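Local coordinates for DCN1-like protein 3 (Homo sapiens, PDB 4GBA), which contributes to the neddylation of cullins by transferring NEDD8 from an N-terminally acetylated E2 enzyme to cullin C-terminal domain-RBX complexes, at residues D94-K97 and D98-F102; F102-Q105 and F106-S110; L186-T189 and F190-E194; E120-I123 and A124-L128. All coordinates share one frame; numbering follows the deposited sequence.

Interaction 1: D94-K97 and D98-F102; sequences DKFK and DLYRF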
loop_
_atom_site.group_PDB
_atom_site.type_symbol
_atom_site.label_atom_id
_atom_site.label_comp_id
_atom_site.label_asym_id
_atom_site.label_seq_id
_atom_site.Cartn_x
_atom_site.Cartn_y
_atom_site.Cartn_z
ATOM N N ASP A 94 10.413 11.083 -6.289
ATOM C CA ASP A 94 9.479 10.849 -7.380
ATOM C C ASP A 94 8.967 9.411 -7.438
ATOM O O ASP A 94 7.794 9.176 -7.737
ATOM C CB ASP A 94 10.079 11.288 -8.722
ATOM C CG ASP A 94 10.004 12.804 -8.931
ATOM O OD1 ASP A 94 10.985 13.384 -9.459
ATOM O OD2 ASP A 94 8.962 13.417 -8.571
ATOM N N LYS A 95 9.839 8.452 -7.148
ATOM C CA LYS A 95 9.424 7.058 -7.043
ATOM C C LYS A 95 8.397 6.896 -5.923
ATOM O O LYS A 95 7.389 6.205 -6.085
ATOM C CB LYS A 95 10.626 6.152 -6.771
ATOM C CG LYS A 95 11.660 6.135 -7.895
ATOM C CD LYS A 95 11.034 5.691 -9.203
ATOM C CE LYS A 95 12.073 5.545 -10.322
ATOM N NZ LYS A 95 12.733 4.208 -10.332
ATOM N N PHE A 96 8.652 7.529 -4.784
ATOM C CA PHE A 96 7.744 7.380 -3.673
ATOM C C PHE A 96 6.356 7.905 -4.011
ATOM O O PHE A 96 5.354 7.266 -3.703
ATOM C CB PHE A 96 8.248 8.049 -2.403
ATOM C CG PHE A 96 7.303 7.880 -1.257
ATOM C CD1 PHE A 96 7.239 6.669 -0.568
ATOM C CD2 PHE A 96 6.424 8.900 -0.902
ATOM C CE1 PHE A 96 6.336 6.494 0.487
ATOM C CE2 PHE A 96 5.517 8.737 0.155
ATOM C CZ PHE A 96 5.471 7.533 0.846
ATOM N N LYS A 97 6.293 9.069 -4.642
ATOM C CA LYS A 97 5.002 9.619 -5.046
ATOM C C LYS A 97 4.281 8.622 -5.928
ATOM O O LYS A 97 3.069 8.456 -5.813
ATOM C CB LYS A 97 5.160 10.965 -5.776
ATOM C CG LYS A 97 5.319 12.150 -4.828
ATOM C CD LYS A 97 5.895 13.383 -5.521
ATOM C CE LYS A 97 4.832 14.168 -6.277
ATOM N NZ LYS A 97 5.404 15.406 -6.888
ATOM N N ASP A 98 5.029 7.958 -6.806
ATOM C CA ASP A 98 4.426 6.984 -7.711
ATOM C C ASP A 98 3.942 5.743 -6.952
ATOM O O ASP A 98 2.844 5.247 -7.201
ATOM C CB ASP A 98 5.389 6.588 -8.837
ATOM C CG ASP A 98 4.738 5.661 -9.860
ATOM O OD1 ASP A 98 3.987 6.164 -10.730
ATOM O OD2 ASP A 98 4.967 4.430 -9.799
ATOM N N LEU A 99 4.770 5.252 -6.035
ATOM C CA LEU A 99 4.415 4.117 -5.208
ATOM C C LEU A 99 3.172 4.439 -4.378
ATOM O O LEU A 99 2.250 3.616 -4.259
ATOM C CB LEU A 99 5.582 3.757 -4.288
ATOM C CG LEU A 99 5.205 2.900 -3.082
ATOM C CD1 LEU A 99 4.844 1.488 -3.521
ATOM C CD2 LEU A 99 6.337 2.903 -2.083
ATOM N N TYR A 100 3.160 5.648 -3.815
ATOM C CA TYR A 100 2.011 6.176 -3.078
ATOM C C TYR A 100 0.704 6.228 -3.899
ATOM O O TYR A 100 -0.359 5.849 -3.393
ATOM C CB TYR A 100 2.342 7.548 -2.476
ATOM C CG TYR A 100 1.284 8.069 -1.521
ATOM C CD1 TYR A 100 1.272 7.677 -0.185
ATOM C CD2 TYR A 100 0.300 8.954 -1.952
ATOM C CE1 TYR A 100 0.307 8.141 0.696
ATOM C CE2 TYR A 100 -0.681 9.432 -1.072
ATOM C CZ TYR A 100 -0.669 9.021 0.248
ATOM O OH TYR A 100 -1.634 9.485 1.121
ATOM N N ARG A 101 0.769 6.678 -5.153
ATOM C CA ARG A 101 -0.425 6.681 -6.004
ATOM C C ARG A 101 -0.885 5.259 -6.342
ATOM O O ARG A 101 -2.087 4.973 -6.326
ATOM C CB ARG A 101 -0.207 7.491 -7.294
ATOM C CG ARG A 101 0.446 8.855 -7.068
ATOM C CD ARG A 101 0.605 9.677 -8.375
ATOM N NE ARG A 101 -0.318 10.817 -8.391
ATOM C CZ ARG A 101 -0.076 11.999 -8.959
ATOM N NH1 ARG A 101 1.082 12.225 -9.579
ATOM N NH2 ARG A 101 -1.001 12.961 -8.895
ATOM N N PHE A 102 0.074 4.385 -6.669
ATOM C CA PHE A 102 -0.175 2.965 -6.932
ATOM C C PHE A 102 -0.839 2.273 -5.730
ATOM O O PHE A 102 -1.706 1.420 -5.901
ATOM C CB PHE A 102 1.136 2.217 -7.282
ATOM C CG PHE A 102 1.004 0.711 -7.219
ATOM C CD1 PHE A 102 0.516 -0.007 -8.306
ATOM C CD2 PHE A 102 1.319 0.017 -6.053
ATOM C CE1 PHE A 102 0.370 -1.383 -8.244
ATOM C CE2 PHE A 102 1.171 -1.361 -5.987
ATOM C CZ PHE A 102 0.695 -2.059 -7.087
#
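Asp98 N, Leu99 N, Tyr100 N and Arg101 N each donate to the carbonyl oxygen four residues earlier, on Asp94, Lys95, Phe96 and Lys97 respectively, the i to i+4 ladder of an alpha-helix. This is the first part of helix 93-107 in the DCUN1 (PONY) domain. The two middle rungs are shorter and straighter than the outer ones: Tyr100 N lies 2.7 Å from Phe96 O, against 3.2 Å for Asp98 N to Asp94 O. Among the side chains, Phe96 does most of the apolar work. A chi1 of -180° swings its ring to the side of its own carbonyl carbon, toward the following turn: CD1 comes to 4.2 Å from Leu99 CD2, the two side chains meeting at a slant, and CE2 lies 4.3 Å from Tyr100 CB. Leu164 of helix 157-169 and Val129 of helix 119-129 also pack on Phe96. From CB onward Tyr100 leads away from Phe96 and stacks on Trp160, and its OH is hydrogen-bonded to Trp160 O. On the flank that meets helix 42-50, Leu99 touches Leu46 and Trp49, while Asp98 OD2 takes a hydrogen bond from Trp49 NE1. The exposed flank carries two basic side chains, each bent at its third torsion; they end without meeting, Lys97 NZ standing 6.0 Å from Arg101 NH1.

Interaction 2: F102-Q105 and F106-S110; sequences FTFQ and FGLDS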
loop_
_atom_site.group_PDB
_atom_site.type_symbol
_atom_site.label_atom_id
_atom_site.label_comp_id
_atom_site.label_asym_id
_atom_site.label_seq_id
_atom_site.Cartn_x
_atom_site.Cartn_y
_atom_site.Cartn_z
ATOM N N PHE A 102 0.074 4.385 -6.669
ATOM C CA PHE A 102 -0.175 2.965 -6.932
ATOM C C PHE A 102 -0.839 2.273 -5.730
ATOM O O PHE A 102 -1.706 1.420 -5.901
ATOM C CB PHE A 102 1.136 2.217 -7.282
ATOM C CG PHE A 102 1.004 0.711 -7.219
ATOM C CD1 PHE A 102 0.516 -0.007 -8.306
ATOM C CD2 PHE A 102 1.319 0.017 -6.053
ATOM C CE1 PHE A 102 0.370 -1.383 -8.244
ATOM C CE2 PHE A 102 1.171 -1.361 -5.987
ATOM C CZ PHE A 102 0.695 -2.059 -7.087
ATOM N N THR A 103 -0.415 2.626 -4.524
ATOM C CA THR A 103 -0.892 1.940 -3.324
ATOM C C THR A 103 -2.416 2.097 -3.146
ATOM O O THR A 103 -3.084 1.185 -2.660
ATOM C CB THR A 103 -0.106 2.391 -2.060
ATOM O OG1 THR A 103 1.288 2.073 -2.224
ATOM C CG2 THR A 103 -0.639 1.709 -0.796
ATOM N N PHE A 104 -2.964 3.239 -3.573
ATOM C CA PHE A 104 -4.399 3.444 -3.482
ATOM C C PHE A 104 -5.135 2.480 -4.415
ATOM O O PHE A 104 -6.069 1.781 -3.997
ATOM C CB PHE A 104 -4.799 4.895 -3.778
ATOM C CG PHE A 104 -6.285 5.109 -3.743
ATOM C CD1 PHE A 104 -6.922 5.475 -2.568
ATOM C CD2 PHE A 104 -7.056 4.876 -4.866
ATOM C CE1 PHE A 104 -8.302 5.634 -2.531
ATOM C CE2 PHE A 104 -8.446 5.028 -4.821
ATOM C CZ PHE A 104 -9.058 5.409 -3.663
ATOM N N GLN A 105 -4.692 2.448 -5.670
ATOM C CA GLN A 105 -5.259 1.590 -6.712
ATOM C C GLN A 105 -5.155 0.102 -6.349
ATOM O O GLN A 105 -6.055 -0.703 -6.627
ATOM C CB GLN A 105 -4.528 1.852 -8.043
ATOM C CG GLN A 105 -5.313 1.418 -9.273
ATOM C CD GLN A 105 -6.735 2.004 -9.296
ATOM O OE1 GLN A 105 -6.951 3.170 -8.939
ATOM N NE2 GLN A 105 -7.709 1.184 -9.698
ATOM N N PHE A 106 -4.029 -0.248 -5.737
ATOM C CA PHE A 106 -3.750 -1.602 -5.287
ATOM C C PHE A 106 -4.767 -2.030 -4.221
ATOM O O PHE A 106 -5.403 -3.078 -4.349
ATOM C CB PHE A 106 -2.315 -1.659 -4.748
ATOM C CG PHE A 106 -1.833 -3.051 -4.397
ATOM C CD1 PHE A 106 -1.856 -4.074 -5.338
ATOM C CD2 PHE A 106 -1.309 -3.319 -3.136
ATOM C CE1 PHE A 106 -1.392 -5.349 -5.013
ATOM C CE2 PHE A 106 -0.844 -4.587 -2.804
ATOM C CZ PHE A 106 -0.887 -5.601 -3.744
ATOM N N GLY A 107 -4.935 -1.208 -3.189
ATOM C CA GLY A 107 -5.848 -1.532 -2.106
ATOM C C GLY A 107 -7.298 -1.518 -2.553
ATOM O O GLY A 107 -8.187 -1.984 -1.846
ATOM N N LEU A 108 -7.530 -0.996 -3.750
ATOM C CA LEU A 108 -8.879 -0.785 -4.241
ATOM C C LEU A 108 -9.455 -2.022 -4.906
ATOM O O LEU A 108 -8.920 -2.525 -5.888
ATOM C CB LEU A 108 -8.883 0.382 -5.225
ATOM C CG LEU A 108 -10.216 1.036 -5.541
ATOM C CD1 LEU A 108 -10.852 1.597 -4.276
ATOM C CD2 LEU A 108 -9.949 2.120 -6.552
ATOM N N ASP A 109 -10.569 -2.495 -4.368
ATOM C CA ASP A 109 -11.244 -3.665 -4.904
ATOM C C ASP A 109 -12.048 -3.335 -6.153
ATOM O O ASP A 109 -13.245 -3.080 -6.070
ATOM C CB ASP A 109 -12.173 -4.257 -3.845
ATOM C CG ASP A 109 -12.565 -5.676 -4.157
ATOM O OD1 ASP A 109 -11.832 -6.321 -4.937
ATOM O OD2 ASP A 109 -13.595 -6.145 -3.621
ATOM N N SER A 110 -11.395 -3.344 -7.308
ATOM C CA SER A 110 -12.084 -3.018 -8.550
ATOM C C SER A 110 -12.912 -4.193 -9.070
ATOM O O SER A 110 -13.725 -4.032 -9.980
ATOM C CB SER A 110 -11.095 -2.538 -9.620
ATOM O OG SER A 110 -10.521 -1.283 -9.285
#
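Phe102 and Phe106, one helical turn apart, lay their rings nearly parallel, with planes at 22°, but displaced so much that little of one lies above the other, the centroids being 5.3 Å apart. A CH-pi contact adds to this: Phe106 CB sits over one face of the Phe102 ring, 4.1 Å from its centroid. Alongside, Phe102 CZ reaches Phe106 CD1 at 3.7 Å. A second apolar pair lies farther along, where Phe104 CE2 touches Leu108 CD2 at 3.7 Å. The same methyl lies 4.0 Å from Gln105 OE1, whose chain is bent at chi2 (52°); Arg157 NH1 donates to that oxygen. Phe106 N to Phe102 O and Gly107 N to Thr103 O are regular helical bonds, whereas Leu108 N makes a weak bond of 3.2 Å to Gln105 O as the chain leaves the helix, and Asp109 then centres an inverse gamma turn. The contact lies in the last turn of helix 93-107 and the loop that follows. Phe106 packs on a modified side chain of the bound peptide and on Leu45 and Ala48 of helix 42-50; Thr103 meets Leu125 and Val129 of helix 119-129, and Phe104 meets Trp160 of helix 157-169.

Interaction 3: L186-T189 and F190-E194; sequences LFDT and FVEWE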
loop_
_atom_site.group_PDB
_atom_site.type_symbol
_atom_site.label_atom_id
_atom_site.label_comp_id
_atom_site.label_asym_id
_atom_site.label_seq_id
_atom_site.Cartn_x
_atom_site.Cartn_y
_atom_site.Cartn_z
ATOM N N LEU A 186 -12.402 15.599 6.266
ATOM C CA LEU A 186 -11.854 14.623 7.203
ATOM C C LEU A 186 -10.579 15.115 7.921
ATOM O O LEU A 186 -10.358 14.797 9.094
ATOM C CB LEU A 186 -11.599 13.275 6.522
ATOM C CG LEU A 186 -11.194 12.149 7.485
ATOM C CD1 LEU A 186 -12.334 11.849 8.480
ATOM C CD2 LEU A 186 -10.768 10.883 6.750
ATOM N N PHE A 187 -9.738 15.879 7.229
ATOM C CA PHE A 187 -8.527 16.398 7.858
ATOM C C PHE A 187 -8.870 17.336 9.021
ATOM O O PHE A 187 -8.199 17.322 10.050
ATOM C CB PHE A 187 -7.606 17.095 6.847
ATOM C CG PHE A 187 -7.082 16.185 5.747
ATOM C CD1 PHE A 187 -7.387 14.837 5.725
ATOM C CD2 PHE A 187 -6.273 16.695 4.742
ATOM C CE1 PHE A 187 -6.909 14.011 4.709
ATOM C CE2 PHE A 187 -5.794 15.877 3.726
ATOM C CZ PHE A 187 -6.119 14.532 3.711
ATOM N N ASP A 188 -9.922 18.137 8.859
ATOM C CA ASP A 188 -10.371 19.044 9.920
ATOM C C ASP A 188 -10.947 18.276 11.115
ATOM O O ASP A 188 -10.653 18.591 12.272
ATOM C CB ASP A 188 -11.399 20.061 9.400
ATOM C CG ASP A 188 -11.494 21.302 10.295
ATOM O OD1 ASP A 188 -10.435 21.883 10.647
ATOM O OD2 ASP A 188 -12.624 21.695 10.665
ATOM N N THR A 189 -11.770 17.273 10.823
ATOM C CA THR A 189 -12.284 16.371 11.846
ATOM C C THR A 189 -11.139 15.790 12.679
ATOM O O THR A 189 -11.268 15.591 13.893
ATOM C CB THR A 189 -13.065 15.203 11.212
ATOM O OG1 THR A 189 -14.117 15.713 10.387
ATOM C CG2 THR A 189 -13.648 14.301 12.286
ATOM N N PHE A 190 -10.022 15.517 12.010
ATOM C CA PHE A 190 -8.861 14.929 12.653
ATOM C C PHE A 190 -8.140 15.952 13.504
ATOM O O PHE A 190 -7.726 15.661 14.615
ATOM C CB PHE A 190 -7.888 14.355 11.612
ATOM C CG PHE A 190 -6.481 14.213 12.123
ATOM C CD1 PHE A 190 -6.156 13.211 13.032
ATOM C CD2 PHE A 190 -5.485 15.086 11.706
ATOM C CE1 PHE A 190 -4.857 13.079 13.520
ATOM C CE2 PHE A 190 -4.180 14.961 12.185
ATOM C CZ PHE A 190 -3.867 13.954 13.095
ATOM N N VAL A 191 -7.969 17.151 12.972
ATOM C CA VAL A 191 -7.278 18.184 13.720
ATOM C C VAL A 191 -8.014 18.485 15.030
ATOM O O VAL A 191 -7.390 18.661 16.076
ATOM C CB VAL A 191 -7.068 19.447 12.869
ATOM C CG1 VAL A 191 -6.724 20.636 13.747
ATOM C CG2 VAL A 191 -5.966 19.199 11.834
ATOM N N GLU A 192 -9.343 18.522 14.973
ATOM C CA GLU A 192 -10.145 18.740 16.173
ATOM C C GLU A 192 -9.909 17.599 17.154
ATOM O O GLU A 192 -9.492 17.822 18.296
ATOM C CB GLU A 192 -11.643 18.860 15.839
ATOM C CG GLU A 192 -11.991 19.939 14.795
ATOM C CD GLU A 192 -11.367 21.311 15.094
ATOM O OE1 GLU A 192 -12.116 22.248 15.460
ATOM O OE2 GLU A 192 -10.127 21.460 14.949
ATOM N N TRP A 193 -10.170 16.379 16.691
ATOM C CA TRP A 193 -9.920 15.178 17.477
ATOM C C TRP A 193 -8.523 15.165 18.095
ATOM O O TRP A 193 -8.332 14.705 19.220
ATOM C CB TRP A 193 -10.108 13.946 16.600
ATOM C CG TRP A 193 -9.806 12.630 17.289
ATOM C CD1 TRP A 193 -10.709 11.784 17.881
ATOM C CD2 TRP A 193 -8.519 11.997 17.429
ATOM N NE1 TRP A 193 -10.065 10.676 18.382
ATOM C CE2 TRP A 193 -8.717 10.782 18.117
ATOM C CE3 TRP A 193 -7.214 12.342 17.042
ATOM C CZ2 TRP A 193 -7.670 9.910 18.427
ATOM C CZ3 TRP A 193 -6.169 11.477 17.355
ATOM C CH2 TRP A 193 -6.403 10.277 18.037
ATOM N N GLU A 194 -7.550 15.677 17.355
ATOM C CA GLU A 194 -6.167 15.660 17.804
ATOM C C GLU A 194 -5.883 16.782 18.800
ATOM O O GLU A 194 -4.999 16.655 19.653
ATOM C CB GLU A 194 -5.215 15.739 16.611
ATOM C CG GLU A 194 -3.764 15.971 16.989
ATOM C CD GLU A 194 -3.150 14.794 17.737
ATOM O OE1 GLU A 194 -3.855 13.775 17.921
ATOM O OE2 GLU A 194 -1.965 14.889 18.134
#
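Phe187 and Phe190 point their rings apart, and what joins them is a carbonyl: Phe187 O lies at the edge of the Phe190 ring, near its plane, 3.9 Å from Phe190 CD2. In Phe190 a chi1 of 158° directs the ring toward the C-terminal end of the helix, where Glu194 CB stands 4.1 Å above the ring plane, displaced toward the rim. Phe187 takes the other course: its CG lies beside the backbone N (chi1 -62°), and its ring goes to Phe166 and Trp141. This stretch belongs to helix 185-199, the last helix of the modelled chain, and its aromatic residues pin it against helix 138-147: Phe190 meets Trp141 and Phe144 edge-to-face, Trp193 meets Phe144 likewise, and Trp193 NE1 is hydrogen-bonded to Glu147. Phe187 O is used twice by the backbone, accepting Val191 N at 2.9 Å and, weakly, Phe190 N at 3.2 Å; Phe190 N has its better bond to Leu186 O at 3.0 Å. Val191 CG2 presses on the same Phe187 O at 3.4 Å. Another flank bears two acids a turn apart. Asp188 and Glu192 turn their carboxylates to the same side, Glu192 being bent at its second torsion, and Asp188 OD1 comes to 4.3 Å from Glu192 OE2. Two like charges this close would probably make each other harder to ionise, although the exposure of Glu192 should let solvent screen part of the repulsion.

Interaction 4: E120-I123 and A124-L128; sequences EIAI and ALWKL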
loop_
_atom_site.group_PDB
_atom_site.type_symbol
_atom_site.label_atom_id
_atom_site.label_comp_id
_atom_site.label_asym_id
_atom_site.label_seq_id
_atom_site.Cartn_x
_atom_site.Cartn_y
_atom_site.Cartn_z
ATOM N N GLU A 120 -10.210 0.114 6.887
ATOM C CA GLU A 120 -9.166 -0.688 7.536
ATOM C C GLU A 120 -7.993 -1.029 6.621
ATOM O O GLU A 120 -6.863 -1.147 7.085
ATOM C CB GLU A 120 -9.749 -1.964 8.126
ATOM C CG GLU A 120 -10.898 -1.696 9.070
ATOM C CD GLU A 120 -11.339 -2.940 9.807
ATOM O OE1 GLU A 120 -12.561 -3.194 9.855
ATOM O OE2 GLU A 120 -10.466 -3.663 10.339
ATOM N N ILE A 121 -8.284 -1.202 5.335
ATOM C CA ILE A 121 -7.272 -1.330 4.296
ATOM C C ILE A 121 -6.487 -0.030 4.176
ATOM O O ILE A 121 -5.261 -0.025 4.153
ATOM C CB ILE A 121 -7.917 -1.605 2.933
ATOM C CG1 ILE A 121 -8.668 -2.935 2.967
ATOM C CG2 ILE A 121 -6.857 -1.621 1.850
ATOM C CD1 ILE A 121 -7.777 -4.106 3.298
ATOM N N ALA A 122 -7.211 1.074 4.095
ATOM C CA ALA A 122 -6.593 2.386 4.087
ATOM C C ALA A 122 -5.621 2.514 5.255
ATOM O O ALA A 122 -4.491 2.967 5.073
ATOM C CB ALA A 122 -7.660 3.478 4.150
ATOM N N ILE A 123 -6.062 2.124 6.449
ATOM C CA ILE A 123 -5.220 2.237 7.644
ATOM C C ILE A 123 -3.965 1.359 7.545
ATOM O O ILE A 123 -2.862 1.796 7.864
ATOM C CB ILE A 123 -5.996 1.870 8.927
ATOM C CG1 ILE A 123 -7.072 2.911 9.225
ATOM C CG2 ILE A 123 -5.047 1.750 10.112
ATOM C CD1 ILE A 123 -7.891 2.592 10.468
ATOM N N ALA A 124 -4.147 0.124 7.094
ATOM C CA ALA A 124 -3.042 -0.801 6.899
ATOM C C ALA A 124 -2.077 -0.329 5.803
ATOM O O ALA A 124 -0.851 -0.418 5.960
ATOM C CB ALA A 124 -3.578 -2.189 6.568
ATOM N N LEU A 125 -2.632 0.164 4.702
ATOM C CA LEU A 125 -1.831 0.608 3.556
ATOM C C LEU A 125 -1.096 1.912 3.835
ATOM O O LEU A 125 0.038 2.088 3.416
ATOM C CB LEU A 125 -2.694 0.737 2.312
ATOM C CG LEU A 125 -3.100 -0.613 1.736
ATOM C CD1 LEU A 125 -3.947 -0.430 0.489
ATOM C CD2 LEU A 125 -1.853 -1.438 1.443
ATOM N N TRP A 126 -1.721 2.818 4.575
ATOM C CA TRP A 126 -1.005 4.022 4.982
ATOM C C TRP A 126 0.208 3.692 5.837
ATOM O O TRP A 126 1.283 4.233 5.611
ATOM C CB TRP A 126 -1.918 4.992 5.717
ATOM C CG TRP A 126 -2.417 6.100 4.842
ATOM C CD1 TRP A 126 -1.716 6.766 3.881
ATOM C CD2 TRP A 126 -3.732 6.659 4.842
ATOM N NE1 TRP A 126 -2.506 7.716 3.288
ATOM C CE2 TRP A 126 -3.752 7.672 3.856
ATOM C CE3 TRP A 126 -4.895 6.408 5.586
ATOM C CZ2 TRP A 126 -4.896 8.444 3.597
ATOM C CZ3 TRP A 126 -6.030 7.165 5.320
ATOM C CH2 TRP A 126 -6.021 8.176 4.336
ATOM N N LYS A 127 0.026 2.810 6.820
ATOM C CA LYS A 127 1.120 2.330 7.661
ATOM C C LYS A 127 2.218 1.680 6.812
ATOM O O LYS A 127 3.400 1.971 6.966
ATOM C CB LYS A 127 0.575 1.305 8.646
ATOM C CG LYS A 127 1.442 1.039 9.862
ATOM C CD LYS A 127 0.683 0.186 10.902
ATOM C CE LYS A 127 -0.767 0.687 11.093
ATOM N NZ LYS A 127 -1.578 -0.049 12.138
ATOM N N LEU A 128 1.811 0.787 5.919
ATOM C CA LEU A 128 2.739 0.096 5.046
ATOM C C LEU A 128 3.532 1.045 4.113
ATOM O O LEU A 128 4.767 0.981 4.050
ATOM C CB LEU A 128 2.009 -0.984 4.233
ATOM C CG LEU A 128 2.922 -2.078 3.667
ATOM C CD1 LEU A 128 3.720 -2.714 4.799
ATOM C CD2 LEU A 128 2.127 -3.120 2.906
#
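Trp126 bends back alongside the carbonyl of Ala122, and its path can be followed outward from CB. That first carbon lies 3.3 Å from Ala122 O, the oxygen that also accepts Trp126 N at 2.8 Å in the regular alpha-helical pattern of helix 119-129. CG and CD2 run past the same oxygen, and CE3 comes to 3.5 Å from it. Beyond, CZ3 meets the methyl of Ala122, 4.2 Å from its CB. The indole thus bends toward the preceding turn, with chi1 at -100°, well off a staggered value. The other end of the indole lies in the core, where NE1 has Tyr100 OH as its probable hydrogen-bond partner and the rings stack on Trp160 and meet Trp141 edge-to-face. On a different flank Ile121 and Leu125 run alongside each other in the same direction, with Ile121 CG2 only 3.4 Å from Leu125 CD1. Leu125 CG in turn sits 3.3 Å from Ile121 O. Ile121, Ala124, Leu125 and Leu128 all pack against the bound peptide, so this flank forms part of the groove for the acetylated E2 terminus. One helix therefore serves two surfaces: the aliphatic Ile121-Leu125 flank offers the peptide hydrocarbon, while Trp126 keeps its one polar side-chain atom, NE1, turned to a partner within the domain.

Overall arrangement
Interactions 1 and 2 are successive parts of helix 93-107, sharing Phe102, with centres about 13 Å apart. Helix 119-129, which carries interaction 4, lies beside both. Toward interaction 1 the link is polar, a probable hydrogen bond of 2.9 Å between Tyr100 OH and Trp126 NE1; toward interaction 2 it is apolar, with Gly107 CA 3.4 Å from Leu125 CD1. Interactions 2 and 4 together border the bound acetylated E2 peptide, through Phe106 and through residues of 120-128. Interaction 3 stands apart on the last helix: its centre is about 18 Å from that of interaction 4, with nearest atoms about 6 Å apart, and Trp141 touches aromatic rings of both.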